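Local coordinates for protein N-hydroxyarylamine O-acetyltransferase (Bacillus cereus, PDB 4DMO) that probably transfers acetyl groups to arylamines and N-hydroxyarylamines, as an active member of the arylamine N-acetyltransferase family with a non-canonical catalytic triad, at residues Asp5-Gln9 against Lys55-Lys59; Leu58-Leu63 against Glu73-Thr77; Leu230-Leu235 against Lys245-Thr249. One frame throughout, in Å; residues are numbered along the deposited sequence.

Contact 1 of 3, residues Asp5-Gln9 against Lys55-Lys59; sequences DFQKQ and KENLK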
loop_
_atom_site.group_PDB
_atom_site.type_symbol
_atom_site.label_atom_id
_atom_site.label_comp_id
_atom_site.label_asym_id
_atom_site.label_seq_id
_atom_site.Cartn_x
_atom_site.Cartn_y
_atom_site.Cartn_z
ATOM N N ASP A 5 15.422 -15.909 0.600
ATOM C CA ASP A 5 15.904 -14.869 -0.297
ATOM C C ASP A 5 14.922 -13.676 -0.286
ATOM O O ASP A 5 15.333 -12.511 -0.293
ATOM C CB ASP A 5 16.065 -15.431 -1.715
ATOM C CG ASP A 5 16.719 -14.440 -2.673
ATOM O OD1 ASP A 5 16.179 -14.263 -3.792
ATOM O OD2 ASP A 5 17.767 -13.847 -2.313
ATOM N N PHE A 6 13.624 -13.974 -0.282
ATOM C CA PHE A 6 12.611 -12.929 -0.205
ATOM C C PHE A 6 12.890 -12.012 0.971
ATOM O O PHE A 6 12.926 -10.801 0.809
ATOM C CB PHE A 6 11.200 -13.518 -0.104
ATOM C CG PHE A 6 10.117 -12.528 -0.458
ATOM C CD1 PHE A 6 9.561 -12.522 -1.726
ATOM C CD2 PHE A 6 9.684 -11.583 0.467
ATOM C CE1 PHE A 6 8.574 -11.600 -2.065
ATOM C CE2 PHE A 6 8.695 -10.655 0.132
ATOM C CZ PHE A 6 8.153 -10.663 -1.127
ATOM N N GLN A 7 13.102 -12.593 2.151
ATOM C CA GLN A 7 13.409 -11.825 3.362
ATOM C C GLN A 7 14.672 -10.965 3.210
ATOM O O GLN A 7 14.711 -9.791 3.613
ATOM C CB GLN A 7 13.590 -12.778 4.542
ATOM C CG GLN A 7 12.302 -13.418 5.037
ATOM C CD GLN A 7 12.507 -14.238 6.311
ATOM O OE1 GLN A 7 12.794 -15.435 6.247
ATOM N NE2 GLN A 7 12.362 -13.591 7.472
ATOM N N LYS A 8 15.716 -11.550 2.636
ATOM C CA LYS A 8 16.976 -10.830 2.512
ATOM C C LYS A 8 16.828 -9.619 1.573
ATOM O O LYS A 8 17.261 -8.516 1.901
ATOM C CB LYS A 8 18.070 -11.771 2.000
ATOM C CG LYS A 8 19.451 -11.162 2.009
ATOM C CD LYS A 8 20.499 -12.081 1.370
ATOM C CE LYS A 8 21.881 -11.405 1.246
ATOM N NZ LYS A 8 22.838 -12.225 0.432
ATOM N N GLN A 9 16.202 -9.836 0.421
ATOM C CA GLN A 9 15.965 -8.765 -0.543
ATOM C C GLN A 9 15.052 -7.699 0.033
ATOM O O GLN A 9 15.177 -6.517 -0.294
ATOM C CB GLN A 9 15.369 -9.332 -1.811
ATOM C CG GLN A 9 16.187 -10.458 -2.403
ATOM C CD GLN A 9 16.803 -10.074 -3.712
ATOM O OE1 GLN A 9 17.247 -8.930 -3.900
ATOM N NE2 GLN A 9 16.831 -11.026 -4.645
ATOM N N LYS A 55 4.747 -14.290 -5.503
ATOM C CA LYS A 55 5.892 -13.978 -4.684
ATOM C C LYS A 55 7.120 -13.680 -5.540
ATOM O O LYS A 55 7.871 -12.733 -5.272
ATOM C CB LYS A 55 6.183 -15.147 -3.763
ATOM C CG LYS A 55 7.179 -14.834 -2.655
ATOM C CD LYS A 55 7.303 -15.979 -1.650
ATOM C CE LYS A 55 8.528 -15.759 -0.791
ATOM N NZ LYS A 55 8.855 -16.913 0.080
ATOM N N GLU A 56 7.348 -14.510 -6.554
ATOM C CA GLU A 56 8.520 -14.337 -7.428
ATOM C C GLU A 56 8.421 -13.089 -8.282
ATOM O O GLU A 56 9.364 -12.317 -8.321
ATOM C CB GLU A 56 8.745 -15.558 -8.317
ATOM C CG GLU A 56 9.479 -16.677 -7.615
ATOM C CD GLU A 56 10.989 -16.459 -7.635
ATOM O OE1 GLU A 56 11.625 -16.859 -8.639
ATOM O OE2 GLU A 56 11.539 -15.889 -6.666
ATOM N N ASN A 57 7.294 -12.896 -8.965
ATOM C CA ASN A 57 7.124 -11.691 -9.758
ATOM C C ASN A 57 7.279 -10.434 -8.871
ATOM O O ASN A 57 7.868 -9.428 -9.262
ATOM C CB ASN A 57 5.770 -11.714 -10.473
ATOM C CG ASN A 57 5.741 -12.715 -11.614
ATOM O OD1 ASN A 57 6.786 -13.172 -12.043
ATOM N ND2 ASN A 57 4.566 -13.009 -12.145
ATOM N N LEU A 58 6.777 -10.498 -7.649
ATOM C CA LEU A 58 6.813 -9.318 -6.803
ATOM C C LEU A 58 8.218 -9.057 -6.234
ATOM O O LEU A 58 8.657 -7.893 -6.118
ATOM C CB LEU A 58 5.750 -9.428 -5.707
ATOM C CG LEU A 58 4.306 -9.218 -6.165
ATOM C CD1 LEU A 58 3.359 -9.489 -5.003
ATOM C CD2 LEU A 58 4.069 -7.790 -6.693
ATOM N N LYS A 59 8.922 -10.126 -5.857
ATOM C CA LYS A 59 10.321 -10.009 -5.418
ATOM C C LYS A 59 11.164 -9.317 -6.492
ATOM O O LYS A 59 11.981 -8.458 -6.181
ATOM C CB LYS A 59 10.907 -11.393 -5.107
ATOM C CG LYS A 59 12.388 -11.350 -4.723
ATOM C CD LYS A 59 12.879 -12.691 -4.137
ATOM C CE LYS A 59 12.986 -13.764 -5.207
ATOM N NZ LYS A 59 13.386 -15.102 -4.647
#
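Phe6 packs its ring against the methylene groups of two lysines one turn apart, Lys55 and Lys59. Phe6 CD1 lies 3.4 Å from Lys55 CG and 3.8 Å from Lys59 CB. Phe6 is buried here, and more of its surface is covered than that of any other residue in the contact. Lys55 sends its amine to a salt bridge with Asp84 of helix 71-84, whereas Lys59 stays in the contact. It runs along the outer side, where Lys59 NZ forms a salt bridge with Asp5 OD1 at 3.0 Å. Lys59 NZ also pairs with Glu56 OE2, at 2.8 Å, though the hydrogen bond in that salt bridge is weak. Asp5, Glu56 and Lys59 therefore make a small charge network over the hydrophobic patch. Gln9, one turn after Asp5, adds packing with its NE2 4.3 Å from Lys59 CD. Gln9 NE2 also makes a weak hydrogen bond to Asp5 OD1, at 3.4 Å. The two helical segments run nearly side by side in the same direction, at 23°, with axes 11.1 Å apart. Phe6 fills part of that gap and also reaches Tyr80 and Leu63. This is packing of near-parallel helices at the surface of the helical N-terminal region found in arylamine N-acetyltransferases.

Contact 2 of 3, residues Leu58-Leu63 against Glu73-Thr77; sequences LKEKIL and ELNPT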
loop_
_atom_site.group_PDB
_atom_site.type_symbol
_atom_site.label_atom_id
_atom_site.label_comp_id
_atom_site.label_asym_id
_atom_site.label_seq_id
_atom_site.Cartn_x
_atom_site.Cartn_y
_atom_site.Cartn_z
ATOM N N LEU A 58 6.777 -10.498 -7.649
ATOM C CA LEU A 58 6.813 -9.318 -6.803
ATOM C C LEU A 58 8.218 -9.057 -6.234
ATOM O O LEU A 58 8.657 -7.893 -6.118
ATOM C CB LEU A 58 5.750 -9.428 -5.707
ATOM C CG LEU A 58 4.306 -9.218 -6.165
ATOM C CD1 LEU A 58 3.359 -9.489 -5.003
ATOM C CD2 LEU A 58 4.069 -7.790 -6.693
ATOM N N LYS A 59 8.922 -10.126 -5.857
ATOM C CA LYS A 59 10.321 -10.009 -5.418
ATOM C C LYS A 59 11.164 -9.317 -6.492
ATOM O O LYS A 59 11.981 -8.458 -6.181
ATOM C CB LYS A 59 10.907 -11.393 -5.107
ATOM C CG LYS A 59 12.388 -11.350 -4.723
ATOM C CD LYS A 59 12.879 -12.691 -4.137
ATOM C CE LYS A 59 12.986 -13.764 -5.207
ATOM N NZ LYS A 59 13.386 -15.102 -4.647
ATOM N N GLU A 60 10.937 -9.699 -7.747
ATOM C CA GLU A 60 11.637 -9.162 -8.922
ATOM C C GLU A 60 11.267 -7.709 -9.207
ATOM O O GLU A 60 12.133 -6.873 -9.362
ATOM C CB GLU A 60 11.300 -10.012 -10.151
ATOM C CG GLU A 60 11.738 -9.417 -11.502
ATOM C CD GLU A 60 13.145 -9.825 -11.922
ATOM O OE1 GLU A 60 13.884 -10.375 -11.072
ATOM O OE2 GLU A 60 13.526 -9.558 -13.092
ATOM N N LYS A 61 9.970 -7.412 -9.274
ATOM C CA LYS A 61 9.533 -6.048 -9.553
ATOM C C LYS A 61 9.895 -5.097 -8.402
ATOM O O LYS A 61 10.559 -4.067 -8.604
ATOM C CB LYS A 61 8.016 -5.995 -9.849
ATOM C CG LYS A 61 7.557 -4.589 -10.228
ATOM C CD LYS A 61 6.051 -4.357 -10.149
ATOM C CE LYS A 61 5.694 -2.933 -10.591
ATOM N NZ LYS A 61 4.478 -2.430 -9.849
ATOM N N ILE A 62 9.499 -5.454 -7.186
ATOM C CA ILE A 62 9.589 -4.535 -6.066
ATOM C C ILE A 62 10.954 -4.558 -5.411
ATOM O O ILE A 62 11.508 -3.511 -5.096
ATOM C CB ILE A 62 8.533 -4.873 -4.928
ATOM C CG1 ILE A 62 7.114 -4.948 -5.468
ATOM C CG2 ILE A 62 8.569 -3.840 -3.819
ATOM C CD1 ILE A 62 6.520 -3.629 -5.781
ATOM N N LEU A 63 11.476 -5.751 -5.149
ATOM C CA LEU A 63 12.690 -5.856 -4.339
ATOM C C LEU A 63 13.954 -5.794 -5.199
ATOM O O LEU A 63 14.902 -5.088 -4.875
ATOM C CB LEU A 63 12.676 -7.128 -3.485
ATOM C CG LEU A 63 11.406 -7.359 -2.677
ATOM C CD1 LEU A 63 11.519 -8.623 -1.846
ATOM C CD2 LEU A 63 11.096 -6.167 -1.777
ATOM N N GLU A 73 -0.245 -5.192 -5.116
ATOM C CA GLU A 73 1.163 -5.562 -5.194
ATOM C C GLU A 73 1.881 -5.307 -3.853
ATOM O O GLU A 73 2.653 -6.142 -3.394
ATOM C CB GLU A 73 1.863 -4.811 -6.342
ATOM C CG GLU A 73 1.295 -5.096 -7.724
ATOM C CD GLU A 73 1.791 -4.114 -8.803
ATOM O OE1 GLU A 73 2.425 -4.545 -9.784
ATOM O OE2 GLU A 73 1.559 -2.901 -8.666
ATOM N N LEU A 74 1.648 -4.158 -3.220
ATOM C CA LEU A 74 2.404 -3.826 -1.985
ATOM C C LEU A 74 1.949 -4.693 -0.825
ATOM O O LEU A 74 2.768 -5.186 -0.064
ATOM C CB LEU A 74 2.288 -2.345 -1.601
ATOM C CG LEU A 74 2.768 -1.334 -2.660
ATOM C CD1 LEU A 74 2.733 0.137 -2.211
ATOM C CD2 LEU A 74 4.151 -1.685 -3.101
ATOM N N ASN A 75 0.646 -4.906 -0.674
ATOM C CA ASN A 75 0.194 -5.692 0.458
ATOM C C ASN A 75 0.529 -7.184 0.358
ATOM O O ASN A 75 0.945 -7.793 1.356
ATOM C CB ASN A 75 -1.287 -5.435 0.752
ATOM C CG ASN A 75 -1.489 -4.128 1.437
ATOM O OD1 ASN A 75 -0.681 -3.732 2.262
ATOM N ND2 ASN A 75 -2.538 -3.410 1.063
ATOM N N PRO A 76 0.406 -7.776 -0.843
ATOM C CA PRO A 76 0.911 -9.153 -0.949
ATOM C C PRO A 76 2.424 -9.239 -0.762
ATOM O O PRO A 76 2.900 -10.210 -0.185
ATOM C CB PRO A 76 0.511 -9.562 -2.356
ATOM C CG PRO A 76 -0.743 -8.741 -2.618
ATOM C CD PRO A 76 -0.425 -7.406 -1.997
ATOM N N THR A 77 3.168 -8.232 -1.199
ATOM C CA THR A 77 4.604 -8.214 -0.933
ATOM C C THR A 77 4.879 -8.343 0.561
ATOM O O THR A 77 5.747 -9.099 0.964
ATOM C CB THR A 77 5.283 -6.911 -1.440
ATOM O OG1 THR A 77 5.137 -6.821 -2.846
ATOM C CG2 THR A 77 6.769 -6.888 -1.114
#
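Glu73 opens the contact with both its stem and its charge. Glu73 CB packs 3.7 Å from Leu58 CD2, and Glu73 OE1 forms a salt bridge with Lys61 NZ at 2.9 Å. Glu73 OE2 takes a second, weak hydrogen bond from Lys61 NZ, at 3.2 Å. Both residues have their strongest polar partner outside: Asn44 for Glu73 and Gly68 O for Lys61. Leu74 starts away from the other helix, yet its CD2 comes to 4.1 Å from Ile62 CD1. Pro76 CB touches Leu58 CD1 at 3.9 Å; the proline nitrogen cannot donate, and the helix kinks here. Thr77 OG1 donates to Glu73 O, at 2.6 Å. Thr77 OG1 also lies 3.8 Å from Ile62 CG1 and 3.9 Å from Leu58 CD1, and Thr77 CG2 comes to 4.4 Å from Leu63 CD2. The segments cross steeply, at 113°, with axes 10.7 Å apart. The family's catalytic cysteine probably sits at the start of helix 71-84. Asn75 touches His110 and bonds Glu125, consistent with the His and Glu of the Cys-His-Glu triad. Helix 5-14 covers Leu63, and Asn75 ND2 bonds Ile111 O, tying helix 71-84 to strand 103-117 of the eight-stranded sheet.

Contact 3 of 3, residues Leu230-Leu235 against Lys245-Thr249; sequences LTKDSL and KETVT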
loop_
_atom_site.group_PDB
_atom_site.type_symbol
_atom_site.label_atom_id
_atom_site.label_comp_id
_atom_site.label_asym_id
_atom_site.label_seq_id
_atom_site.Cartn_x
_atom_site.Cartn_y
_atom_site.Cartn_z
ATOM N N LEU A 230 3.560 12.567 -7.744
ATOM C CA LEU A 230 3.884 12.901 -9.128
ATOM C C LEU A 230 2.800 12.397 -10.067
ATOM O O LEU A 230 2.242 11.308 -9.879
ATOM C CB LEU A 230 5.250 12.331 -9.523
ATOM C CG LEU A 230 5.740 12.561 -10.962
ATOM C CD1 LEU A 230 5.950 14.035 -11.235
ATOM C CD2 LEU A 230 7.014 11.781 -11.245
ATOM N N THR A 231 2.449 13.246 -11.033
ATOM C CA THR A 231 1.558 12.862 -12.122
ATOM C C THR A 231 2.120 13.376 -13.461
ATOM O O THR A 231 3.174 14.034 -13.515
ATOM C CB THR A 231 0.121 13.408 -11.948
ATOM O OG1 THR A 231 0.111 14.799 -12.295
ATOM C CG2 THR A 231 -0.382 13.193 -10.542
ATOM N N LYS A 232 1.379 13.103 -14.528
ATOM C CA LYS A 232 1.840 13.402 -15.871
ATOM C C LYS A 232 2.175 14.875 -15.908
ATOM O O LYS A 232 3.026 15.317 -16.689
ATOM C CB LYS A 232 0.730 13.090 -16.895
ATOM C CG LYS A 232 1.182 12.569 -18.261
ATOM C CD LYS A 232 0.044 11.749 -18.949
ATOM C CE LYS A 232 0.575 10.507 -19.715
ATOM N NZ LYS A 232 -0.506 9.530 -20.069
ATOM N N ASP A 233 1.505 15.646 -15.061
ATOM C CA ASP A 233 1.627 17.084 -15.200
ATOM C C ASP A 233 2.286 17.810 -14.032
ATOM O O ASP A 233 2.863 18.862 -14.246
ATOM C CB ASP A 233 0.246 17.687 -15.482
ATOM C CG ASP A 233 -0.099 17.685 -16.965
ATOM O OD1 ASP A 233 0.831 17.779 -17.799
ATOM O OD2 ASP A 233 -1.299 17.571 -17.296
ATOM N N SER A 234 2.216 17.277 -12.811
ATOM C CA SER A 234 2.695 18.068 -11.685
ATOM C C SER A 234 3.262 17.286 -10.527
ATOM O O SER A 234 2.810 16.188 -10.182
ATOM C CB SER A 234 1.580 18.950 -11.151
ATOM O OG SER A 234 0.533 18.167 -10.639
ATOM N N LEU A 235 4.250 17.900 -9.899
ATOM C CA LEU A 235 4.862 17.360 -8.704
ATOM C C LEU A 235 4.421 18.161 -7.488
ATOM O O LEU A 235 4.538 19.392 -7.440
ATOM C CB LEU A 235 6.367 17.432 -8.828
ATOM C CG LEU A 235 7.199 17.075 -7.617
ATOM C CD1 LEU A 235 7.146 15.586 -7.308
ATOM C CD2 LEU A 235 8.619 17.518 -7.906
ATOM N N LYS A 245 3.691 22.877 -5.198
ATOM C CA LYS A 245 3.151 22.261 -6.383
ATOM C C LYS A 245 3.768 22.886 -7.622
ATOM O O LYS A 245 3.829 24.107 -7.753
ATOM C CB LYS A 245 1.638 22.402 -6.382
ATOM C CG LYS A 245 0.940 21.729 -7.554
ATOM C CD LYS A 245 -0.572 21.966 -7.456
ATOM C CE LYS A 245 -1.389 20.676 -7.435
ATOM N NZ LYS A 245 -1.783 20.242 -8.817
ATOM N N GLU A 246 4.242 22.042 -8.533
ATOM C CA GLU A 246 4.903 22.544 -9.720
ATOM C C GLU A 246 4.681 21.656 -10.931
ATOM O O GLU A 246 4.416 20.456 -10.822
ATOM C CB GLU A 246 6.390 22.762 -9.464
ATOM C CG GLU A 246 7.246 21.533 -9.312
ATOM C CD GLU A 246 8.685 21.898 -8.892
ATOM O OE1 GLU A 246 9.500 22.303 -9.767
ATOM O OE2 GLU A 246 8.999 21.779 -7.681
ATOM N N THR A 247 4.723 22.299 -12.084
ATOM C CA THR A 247 4.506 21.653 -13.355
ATOM C C THR A 247 5.726 20.838 -13.741
ATOM O O THR A 247 6.864 21.208 -13.479
ATOM C CB THR A 247 4.195 22.686 -14.415
ATOM O OG1 THR A 247 2.871 23.191 -14.169
ATOM C CG2 THR A 247 4.247 22.063 -15.798
ATOM N N VAL A 248 5.456 19.703 -14.352
ATOM C CA VAL A 248 6.487 18.753 -14.728
ATOM C C VAL A 248 6.287 18.501 -16.219
ATOM O O VAL A 248 5.149 18.329 -16.668
ATOM C CB VAL A 248 6.352 17.428 -13.893
ATOM C CG1 VAL A 248 7.197 16.315 -14.457
ATOM C CG2 VAL A 248 6.770 17.678 -12.460
ATOM N N THR A 249 7.374 18.547 -16.986
ATOM C CA THR A 249 7.299 18.240 -18.417
ATOM C C THR A 249 7.839 16.843 -18.657
ATOM O O THR A 249 8.412 16.243 -17.755
ATOM C CB THR A 249 8.073 19.253 -19.269
ATOM O OG1 THR A 249 9.481 19.219 -18.946
ATOM C CG2 THR A 249 7.495 20.638 -19.034
#
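Leu235 and Val248 each lose 79 Å² to this contact, more than any other residue. They sit at the open end of the antiparallel beta hairpin made by strands 234-239 and 242-247, part of a five-stranded antiparallel sheet. Leu235 CB packs 3.7 Å from Val248 CG2. Val248 CG2 also lies 3.9 Å from Leu230 CD1 on the preceding strand, so Val248 spans two strands. Leu235 and Val248 also touch Leu256 of helix 250-261, and Leu230 meets Leu257 and Phe261. The three apolar side chains thus join the sheet to the C-terminal helix. Glu246 is the next most covered. It pairs with Leu235 through two backbone hydrogen bonds, Leu235 N to Glu246 O at 2.7 Å and Glu246 N to Leu235 O at 2.9 Å. Its side chain stays exposed on the Leu235 face, with Glu246 CG 4.2 Å from Leu235 CB. Ser234 and Thr247 form the adjoining non-hydrogen-bonded pair, with CA atoms 4.3 Å apart, on the other face. The ladder ends where Val248 N donates to Asp233 O at 2.7 Å. Asp233 belongs to the tight turn from strand 226-231, which is held by Thr231 N donating to Ser234 O at 3.1 Å. The turn is an ST motif: Thr231 OG1 accepts from Ser234 N, three residues on, at 3.3 Å.

Contacts 1 and 2 form one continuous patch, with centres 7 Å apart. Both use helix 55-64 and share Leu58 and Lys59. They also touch directly: Phe6 CE2 lies 3.4 Å from Thr77 O. Helices 5-14, 55-64 and 71-84 thus pack against one another in the helical N-terminal part of the fold. Contact 3 comes far later in the chain, in the five-stranded sheet, which is mostly of C-terminal strands. Its centre is 32 Å from that of contact 1 and 26 Å from that of contact 2, and its nearest atoms are about 19 and 14 Å away. Contacts 1 and 2 join N-terminal helices, whereas contact 3 joins the sheet to helix 250-261 without touching them.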